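Local coordinates for protein transcriptional regulator WhiB1 (Mycobacterium tuberculosis H37Rv, PDB 6ONO) that represses transcription, probably in response to redox state, and carries one [4Fe-4S] cluster per subunit that reacts readily with nitric oxide, at residues G62-E65 against D66-R69. Sequence-based numbering, arbitrary orientation.
Sequences GMSE and DERR
A capping box between S64 and E67 starts helix 65-71, the last helix of the chain in this Wbl-family iron-sulfur protein. With chi1 at 74°, S64 OG sits between its own backbone N and carbonyl carbon and accepts a weak bond from E67 N at 3.3 Å. Glutamate suits the third helical position because its chain reaches back: E67 OE1 takes the N-H of S64 at 2.9 Å, while E67 OE2 forms a salt bridge with K34 of helix 27-38. A water accepts from D66 N, serving another amide of the first turn, and S64 O receives R68 N at 3.0 Å as helical bonding begins. Selenomethionine M63 supplies apolar cover, its CE lying 3.4 Å from E67 CB and its CB against R68 CG. Buried R68 donates from NH2 to the carbonyl of Q55 and from NH1 to that of G58, tying the helix to the preceding loop. On the outer side, R69 NH2 forms a salt bridge with E65 OE2 at 3.1 Å, almost in the guanidinium plane, and R69 NH1 a second with D66 OD1 at 2.9 Å. One arginine thus bridges two neighbouring carboxylates and should offset their mutual repulsion, while acidic side chains here would also interact favourably with the positive end of the helix dipole.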
ATOM      1  N   GLY A  62      12.796  -5.894   1.996  1.00 16.88           N
ATOM      2  CA  GLY A  62      14.016  -5.147   2.237  1.00 16.78           C
ATOM      3  C   GLY A  62      14.377  -4.124   1.184  1.00 16.30           C
ATOM      4  O   GLY A  62      15.506  -3.626   1.211  1.00 16.80           O
HETATM    5  N   MSE A  63      13.473  -3.810   0.250  1.00 17.21           N
HETATM    6  CA  MSE A  63      13.706  -2.777  -0.771  1.00 18.67           C
HETATM    7  C   MSE A  63      12.627  -1.682  -0.711  1.00 18.70           C
HETATM    8  O   MSE A  63      11.445  -1.984  -0.525  1.00 16.85           O
HETATM    9  CB  MSE A  63      13.711  -3.370  -2.191  1.00 18.28           C
HETATM   10  CG  MSE A  63      14.700  -4.492  -2.455  1.00 24.01           C
HETATM   11 SE   MSE A  63      15.069  -4.583  -4.376  0.54 22.71          SE
HETATM   12  CE  MSE A  63      16.270  -3.077  -4.530  1.00 30.67           C
ATOM     13  N   SER A  64      13.031  -0.428  -0.914  1.00 15.94           N
ATOM     14  CA  SER A  64      12.091   0.675  -0.987  1.00 15.88           C
ATOM     15  C   SER A  64      11.416   0.693  -2.352  1.00 16.44           C
ATOM     16  O   SER A  64      11.831   0.005  -3.290  1.00 17.13           O
ATOM     17  CB  SER A  64      12.791   2.015  -0.744  1.00 16.52           C
ATOM     18  OG  SER A  64      13.566   2.379  -1.866  1.00 18.19           O
ATOM     19  N   GLU A  65      10.358   1.492  -2.463  1.00 17.63           N
ATOM     20  CA  GLU A  65       9.626   1.505  -3.720  1.00 22.39           C
ATOM     21  C   GLU A  65      10.475   2.088  -4.846  1.00 27.41           C
ATOM     22  O   GLU A  65      10.429   1.590  -5.975  1.00 23.97           O
ATOM     23  CB  GLU A  65       8.309   2.272  -3.579  1.00 24.00           C
ATOM     24  CG  GLU A  65       8.420   3.769  -3.648  1.00 23.06           C
ATOM     25  CD  GLU A  65       7.082   4.454  -3.573  1.00 43.00           C
ATOM     26  OE1 GLU A  65       6.496   4.473  -2.472  1.00 25.10           O
ATOM     27  OE2 GLU A  65       6.619   4.967  -4.618  1.00 28.11           O
ATOM     28  N   ASP A  66      11.288   3.116  -4.562  1.00 21.33           N
ATOM     29  CA  ASP A  66      12.147   3.657  -5.616  1.00 27.05           C
ATOM     30  C   ASP A  66      13.182   2.630  -6.074  1.00 23.38           C
ATOM     31  O   ASP A  66      13.492   2.538  -7.267  1.00 26.43           O
ATOM     32  CB  ASP A  66      12.832   4.946  -5.156  1.00 29.45           C
ATOM     33  CG  ASP A  66      11.873   6.137  -5.110  1.00 34.68           C
ATOM     34  OD1 ASP A  66      10.856   6.114  -5.833  1.00 55.70           O
ATOM     35  OD2 ASP A  66      12.151   7.108  -4.375  1.00 41.10           O
ATOM     36  N   GLU A  67      13.708   1.833  -5.146  1.00 25.80           N
ATOM     37  CA  GLU A  67      14.670   0.801  -5.513  1.00 24.70           C
ATOM     38  C   GLU A  67      14.029  -0.267  -6.398  1.00 24.21           C
ATOM     39  O   GLU A  67      14.589  -0.662  -7.436  1.00 27.24           O
ATOM     40  CB  GLU A  67      15.259   0.180  -4.239  1.00 22.72           C
ATOM     41  CG  GLU A  67      16.223   1.103  -3.498  1.00 24.91           C
ATOM     42  CD  GLU A  67      16.607   0.611  -2.101  1.00 28.90           C
ATOM     43  OE1 GLU A  67      15.882  -0.203  -1.491  1.00 22.98           O
ATOM     44  OE2 GLU A  67      17.667   1.036  -1.604  1.00 29.19           O
ATOM     45  N   ARG A  68      12.841  -0.749  -6.013  1.00 19.59           N
ATOM     46  CA  ARG A  68      12.179  -1.740  -6.855  1.00 20.30           C
ATOM     47  C   ARG A  68      11.831  -1.146  -8.210  1.00 22.10           C
ATOM     48  O   ARG A  68      11.934  -1.821  -9.239  1.00 23.76           O
ATOM     49  CB  ARG A  68      10.921  -2.282  -6.154  1.00 19.00           C
ATOM     50  CG  ARG A  68      11.229  -2.974  -4.819  1.00 17.78           C
ATOM     51  CD  ARG A  68      10.082  -3.868  -4.365  1.00 17.46           C
ATOM     52  NE  ARG A  68       8.808  -3.151  -4.400  1.00 17.10           N
ATOM     53  CZ  ARG A  68       8.408  -2.276  -3.483  1.00 16.09           C
ATOM     54  NH1 ARG A  68       9.188  -2.009  -2.455  1.00 15.25           N
ATOM     55  NH2 ARG A  68       7.224  -1.665  -3.611  1.00 16.28           N
ATOM     56  N   ARG A  69      11.416   0.123  -8.232  1.00 24.60           N
ATOM     57  CA  ARG A  69      11.056   0.761  -9.496  1.00 26.73           C
ATOM     58  C   ARG A  69      12.257   0.875 -10.420  1.00 30.60           C
ATOM     59  O   ARG A  69      12.154   0.626 -11.630  1.00 30.88           O
ATOM     60  CB  ARG A  69      10.461   2.139  -9.227  1.00 30.75           C
ATOM     61  CG  ARG A  69      10.079   2.880 -10.477  1.00 37.60           C
ATOM     62  CD  ARG A  69       9.249   4.106 -10.149  1.00 49.01           C
ATOM     63  NE  ARG A  69       8.048   3.780  -9.381  1.00 41.85           N
ATOM     64  CZ  ARG A  69       7.851   4.139  -8.117  1.00 38.31           C
ATOM     65  NH1 ARG A  69       8.779   4.840  -7.477  1.00 44.07           N
ATOM     66  NH2 ARG A  69       6.728   3.807  -7.496  1.00 32.36           N
TER
HETATM   67  O   HOH W   1      11.211   4.906  -2.231  1.00 23.45           O